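Local coordinates for protein beta-N-acetylglucosaminidase (Thermotoga maritima, PDB 3WO8) that probably hydrolyses terminal non-reducing N-acetyl-D-hexosamine residues of N-acetyl-beta-D-hexosaminides, as a dimeric TIM-barrel glycosidase of glycosyl hydrolase family 3, at residues Tyr54-Met57 against Asp58-Phe62; Glu366-Ser369 against Gln370-Thr374. All coordinates share one frame; numbering follows the deposited sequence.

Interaction 1: Tyr54-Met57 against Asp58-Phe62; sequences YLLM and DFMSF
Four backbone hydrogen bonds of the i to i+4 pattern join Y54-M57 to D58-F62 in one continuous helical run: D58 N to Y54 O, F59 N to L55 O, M60 N to L56 O and S61 N to M57 O. The shortest, 2.8 Å from F59 N to L55 O, meets the carbonyl nearly head-on (C=O...N 170°), whereas the 3.1 Å bond from M60 N to L56 O is more bent.

Between the two segments, apolar side-chain contact comes from one pair a helical turn apart. With its CG trans to N (chi1 179°), L56 runs alongside M60, whose chain folds at chi2 (-70°); the two point the same way, L56 CD1 lying 4.2 Å from M60 CG. M60 CG also rests 3.3 Å from L56 O. Both side chains reach I45 of strand 42-45.

The polar and aromatic side chains reach neighbouring elements of the fold. D58 OD1 forms a salt bridge with K467 of helix 462-471, and Y54 meets the ring of Y466 on that helix. On another side, F59 packs edge-to-face on F24 and also meets F27.

This largely buried part of helix 53-66 belongs to a beta-alpha-beta crossover of the TIM barrel, the helix linking the adjacent parallel strands 42-45 and 70-72; it packs on the first of these and bridges to the C-terminal domain.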
loop_
_atom_site.group_PDB
_atom_site.type_symbol
_atom_site.label_atom_id
_atom_site.label_comp_id
_atom_site.label_asym_id
_atom_site.label_seq_id
_atom_site.Cartn_x
_atom_site.Cartn_y
_atom_site.Cartn_z
ATOM N N TYR B 54 -5.174 -8.086 -7.855
ATOM C CA TYR B 54 -6.264 -9.034 -7.997
ATOM C C TYR B 54 -5.719 -10.468 -7.997
ATOM O O TYR B 54 -6.357 -11.351 -7.460
ATOM C CB TYR B 54 -7.129 -8.782 -9.229
ATOM C CG TYR B 54 -6.393 -9.032 -10.495
ATOM C CD1 TYR B 54 -6.339 -10.306 -11.051
ATOM C CD2 TYR B 54 -5.712 -8.009 -11.131
ATOM C CE1 TYR B 54 -5.645 -10.531 -12.218
ATOM C CE2 TYR B 54 -5.011 -8.212 -12.292
ATOM C CZ TYR B 54 -4.969 -9.470 -12.829
ATOM O OH TYR B 54 -4.270 -9.669 -13.978
ATOM N N LEU B 55 -4.541 -10.715 -8.548
ATOM C CA LEU B 55 -3.940 -12.045 -8.373
ATOM C C LEU B 55 -3.626 -12.340 -6.912
ATOM O O LEU B 55 -3.942 -13.389 -6.413
ATOM C CB LEU B 55 -2.614 -12.182 -9.115
ATOM C CG LEU B 55 -2.542 -12.640 -10.556
ATOM C CD1 LEU B 55 -1.066 -12.945 -10.770
ATOM C CD2 LEU B 55 -3.446 -13.857 -10.843
ATOM N N LEU B 56 -2.937 -11.417 -6.253
ATOM C CA LEU B 56 -2.654 -11.584 -4.846
ATOM C C LEU B 56 -3.904 -11.992 -4.101
ATOM O O LEU B 56 -3.871 -12.878 -3.271
ATOM C CB LEU B 56 -2.098 -10.305 -4.225
ATOM C CG LEU B 56 -1.837 -10.508 -2.742
ATOM C CD1 LEU B 56 -0.866 -11.674 -2.511
ATOM C CD2 LEU B 56 -1.335 -9.243 -2.126
ATOM N N MET B 57 -5.019 -11.357 -4.430
ATOM C CA MET B 57 -6.269 -11.697 -3.781
ATOM C C MET B 57 -6.746 -13.109 -4.093
ATOM O O MET B 57 -7.154 -13.852 -3.210
ATOM C CB MET B 57 -7.355 -10.667 -4.119
ATOM C CG MET B 57 -7.130 -9.291 -3.479
ATOM S SD MET B 57 -8.152 -7.997 -4.217
ATOM C CE MET B 57 -7.566 -6.661 -3.159
ATOM N N ASP B 58 -6.724 -13.504 -5.344
ATOM C CA ASP B 58 -7.247 -14.827 -5.675
ATOM C C ASP B 58 -6.323 -15.875 -5.139
ATOM O O ASP B 58 -6.769 -16.925 -4.745
ATOM C CB ASP B 58 -7.394 -15.002 -7.166
ATOM C CG ASP B 58 -8.431 -16.033 -7.521
ATOM O OD1 ASP B 58 -9.499 -16.006 -6.865
ATOM O OD2 ASP B 58 -8.189 -16.840 -8.456
ATOM N N PHE B 59 -5.036 -15.573 -5.071
ATOM C CA PHE B 59 -4.083 -16.526 -4.533
ATOM C C PHE B 59 -4.373 -16.744 -3.061
ATOM O O PHE B 59 -4.359 -17.843 -2.598
ATOM C CB PHE B 59 -2.639 -16.038 -4.791
ATOM C CG PHE B 59 -1.563 -17.114 -4.711
ATOM C CD1 PHE B 59 -1.864 -18.455 -4.531
ATOM C CD2 PHE B 59 -0.236 -16.749 -4.821
ATOM C CE1 PHE B 59 -0.862 -19.390 -4.437
ATOM C CE2 PHE B 59 0.770 -17.671 -4.760
ATOM C CZ PHE B 59 0.462 -18.998 -4.561
ATOM N N MET B 60 -4.668 -15.696 -2.318
ATOM C CA MET B 60 -4.891 -15.837 -0.867
ATOM C C MET B 60 -6.222 -16.536 -0.644
ATOM O O MET B 60 -6.382 -17.320 0.264
ATOM C CB MET B 60 -4.921 -14.453 -0.194
ATOM C CG MET B 60 -3.574 -13.760 -0.093
ATOM S SD MET B 60 -2.576 -14.634 1.114
ATOM C CE MET B 60 -1.169 -13.554 1.250
ATOM N N SER B 61 -7.205 -16.212 -1.461
ATOM C CA SER B 61 -8.480 -16.891 -1.388
ATOM C C SER B 61 -8.347 -18.393 -1.625
ATOM O O SER B 61 -8.958 -19.189 -0.947
ATOM C CB SER B 61 -9.405 -16.360 -2.464
ATOM O OG SER B 61 -10.634 -17.023 -2.382
ATOM N N PHE B 62 -7.574 -18.756 -2.635
ATOM C CA PHE B 62 -7.230 -20.138 -2.908
ATOM C C PHE B 62 -6.497 -20.776 -1.722
ATOM O O PHE B 62 -6.875 -21.865 -1.295
ATOM C CB PHE B 62 -6.382 -20.235 -4.183
ATOM C CG PHE B 62 -5.807 -21.588 -4.420
ATOM C CD1 PHE B 62 -6.583 -22.592 -4.987
ATOM C CD2 PHE B 62 -4.495 -21.871 -4.057
ATOM C CE1 PHE B 62 -6.065 -23.857 -5.211
ATOM C CE2 PHE B 62 -3.970 -23.135 -4.263
ATOM C CZ PHE B 62 -4.757 -24.124 -4.854
#

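Interaction 2: Glu366-Ser369 against Gln370-Thr374; sequences ENLS and QADTT
L368 lays its branched end against the carboxylate of D372 as the chain doubles back before helix 374-385. The two side chains cross at about a right angle, with L368 CD1 4.0 Å from D372 OD2 and L368 CG equally near that oxygen. A chi1 of 50°, which sets CG between the backbone N and carbonyl carbon, swings the isobutyl end of L368 toward the D372 carboxylate; its CD1 also comes within 4.2 Å of T374 OG1. S369 OG lies 4.0 Å from D372 CB, a van der Waals approach.

One backbone hydrogen bond spans the bend, from D372 N to S369 O (3.1 Å). It closes a type I beta turn, S369 to D372, and the donor stands well above the carbonyl plane, 63° out of it.

D372 sits just ahead of helix 374-385, and its carboxylate makes a capping bond across an Asx turn to T374 N. Its OD1 accepts two bonds from that one residue: T374 N at 2.8 Å, nearly along the carboxylate C-O axis, and T374 OG1 at 2.7 Å, on the syn side and somewhat out of plane. With CG anti to the backbone N (chi1 -176°), the carboxylate extends forward to T374.

Further polar contacts reach the second subunit. D372 OD2 accepts from Q79 NE2 of the second subunit, and T373 OG1 is hydrogen-bonded to Q79 O of that subunit. An alanine in place of D372 is likely to leave T374 N and OG1 without their shared acceptor and Q79 of the second subunit without its carboxylate partner. Q370 packs on P47 and A371 on V82, both also of the second subunit.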
loop_
_atom_site.group_PDB
_atom_site.type_symbol
_atom_site.label_atom_id
_atom_site.label_comp_id
_atom_site.label_asym_id
_atom_site.label_seq_id
_atom_site.Cartn_x
_atom_site.Cartn_y
_atom_site.Cartn_z
ATOM N N GLU B 366 -11.302 9.578 -20.243
ATOM C CA GLU B 366 -11.029 11.009 -20.390
ATOM C C GLU B 366 -10.214 11.585 -19.249
ATOM O O GLU B 366 -9.543 10.872 -18.511
ATOM C CB GLU B 366 -12.359 11.790 -20.477
ATOM C CG GLU B 366 -13.085 11.658 -21.806
ATOM C CD GLU B 366 -13.998 10.460 -21.842
ATOM O OE1 GLU B 366 -14.677 10.203 -20.819
ATOM O OE2 GLU B 366 -14.033 9.783 -22.893
ATOM N N ASN B 367 -10.240 12.908 -19.154
ATOM C CA ASN B 367 -9.765 13.604 -17.977
ATOM C C ASN B 367 -10.757 13.426 -16.842
ATOM O O ASN B 367 -11.941 13.760 -16.967
ATOM C CB ASN B 367 -9.557 15.096 -18.276
ATOM C CG ASN B 367 -8.421 15.339 -19.255
ATOM O OD1 ASN B 367 -8.101 14.487 -20.081
ATOM N ND2 ASN B 367 -7.797 16.498 -19.158
ATOM N N LEU B 368 -10.260 12.893 -15.738
ATOM C CA LEU B 368 -11.081 12.716 -14.558
ATOM C C LEU B 368 -10.219 12.971 -13.339
ATOM O O LEU B 368 -9.001 13.167 -13.479
ATOM C CB LEU B 368 -11.792 11.346 -14.556
ATOM C CG LEU B 368 -11.156 9.967 -14.787
ATOM C CD1 LEU B 368 -12.101 9.131 -15.652
ATOM C CD2 LEU B 368 -9.747 10.025 -15.368
ATOM N N SER B 369 -10.860 13.018 -12.168
ATOM C CA SER B 369 -10.177 13.266 -10.909
ATOM C C SER B 369 -9.007 12.317 -10.722
ATOM O O SER B 369 -9.065 11.171 -11.161
ATOM C CB SER B 369 -11.136 13.107 -9.719
ATOM O OG SER B 369 -12.413 12.655 -10.141
ATOM N N GLN B 370 -7.956 12.787 -10.050
ATOM C CA GLN B 370 -6.817 11.912 -9.748
ATOM C C GLN B 370 -7.248 10.709 -8.897
ATOM O O GLN B 370 -6.617 9.666 -8.932
ATOM C CB GLN B 370 -5.662 12.683 -9.069
ATOM C CG GLN B 370 -4.413 12.807 -9.950
ATOM C CD GLN B 370 -3.237 13.503 -9.267
ATOM O OE1 GLN B 370 -3.312 14.695 -8.945
ATOM N NE2 GLN B 370 -2.132 12.770 -9.067
ATOM N N ALA B 371 -8.345 10.866 -8.161
ATOM C CA ALA B 371 -8.838 9.832 -7.260
ATOM C C ALA B 371 -9.577 8.681 -7.968
ATOM O O ALA B 371 -9.669 7.566 -7.431
ATOM C CB ALA B 371 -9.708 10.462 -6.158
ATOM N N ASP B 372 -10.057 8.948 -9.174
ATOM C CA ASP B 372 -10.895 8.022 -9.911
ATOM C C ASP B 372 -10.093 6.960 -10.669
ATOM O O ASP B 372 -9.296 7.262 -11.552
ATOM C CB ASP B 372 -11.761 8.805 -10.873
ATOM C CG ASP B 372 -12.736 7.929 -11.622
ATOM O OD1 ASP B 372 -12.482 6.719 -11.786
ATOM O OD2 ASP B 372 -13.761 8.467 -12.078
ATOM N N THR B 373 -10.351 5.704 -10.343
ATOM C CA THR B 373 -9.553 4.607 -10.871
ATOM C C THR B 373 -10.194 3.856 -12.047
ATOM O O THR B 373 -9.577 2.940 -12.570
ATOM C CB THR B 373 -9.184 3.621 -9.745
ATOM O OG1 THR B 373 -10.360 3.046 -9.147
ATOM C CG2 THR B 373 -8.385 4.363 -8.677
ATOM N N THR B 374 -11.397 4.254 -12.478
ATOM C CA THR B 374 -12.114 3.557 -13.586
ATOM C C THR B 374 -11.272 3.513 -14.872
ATOM O O THR B 374 -11.051 2.451 -15.456
ATOM C CB THR B 374 -13.508 4.139 -13.864
ATOM O OG1 THR B 374 -13.414 5.518 -14.012
ATOM C CG2 THR B 374 -14.450 3.946 -12.683
#

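Interaction 1 is buried, with its centre about 10 Å from the centre of the chain, whereas interaction 2 is a surface contact centred about 30 Å out. Their nearest atoms are about 12 Å apart, and they share no helix or strand: 54-62 belongs to a helix of the TIM-barrel part, 366-374 to the loop that leads into helix 374-385 of the C-terminal domain. The chemistry follows the setting. Regular main-chain bonding and apolar packing dominate the first, a turn and a carboxylate cap the second. Each nonetheless faces a boundary, 54-62 the other domain of its own chain and 366-374 the second subunit.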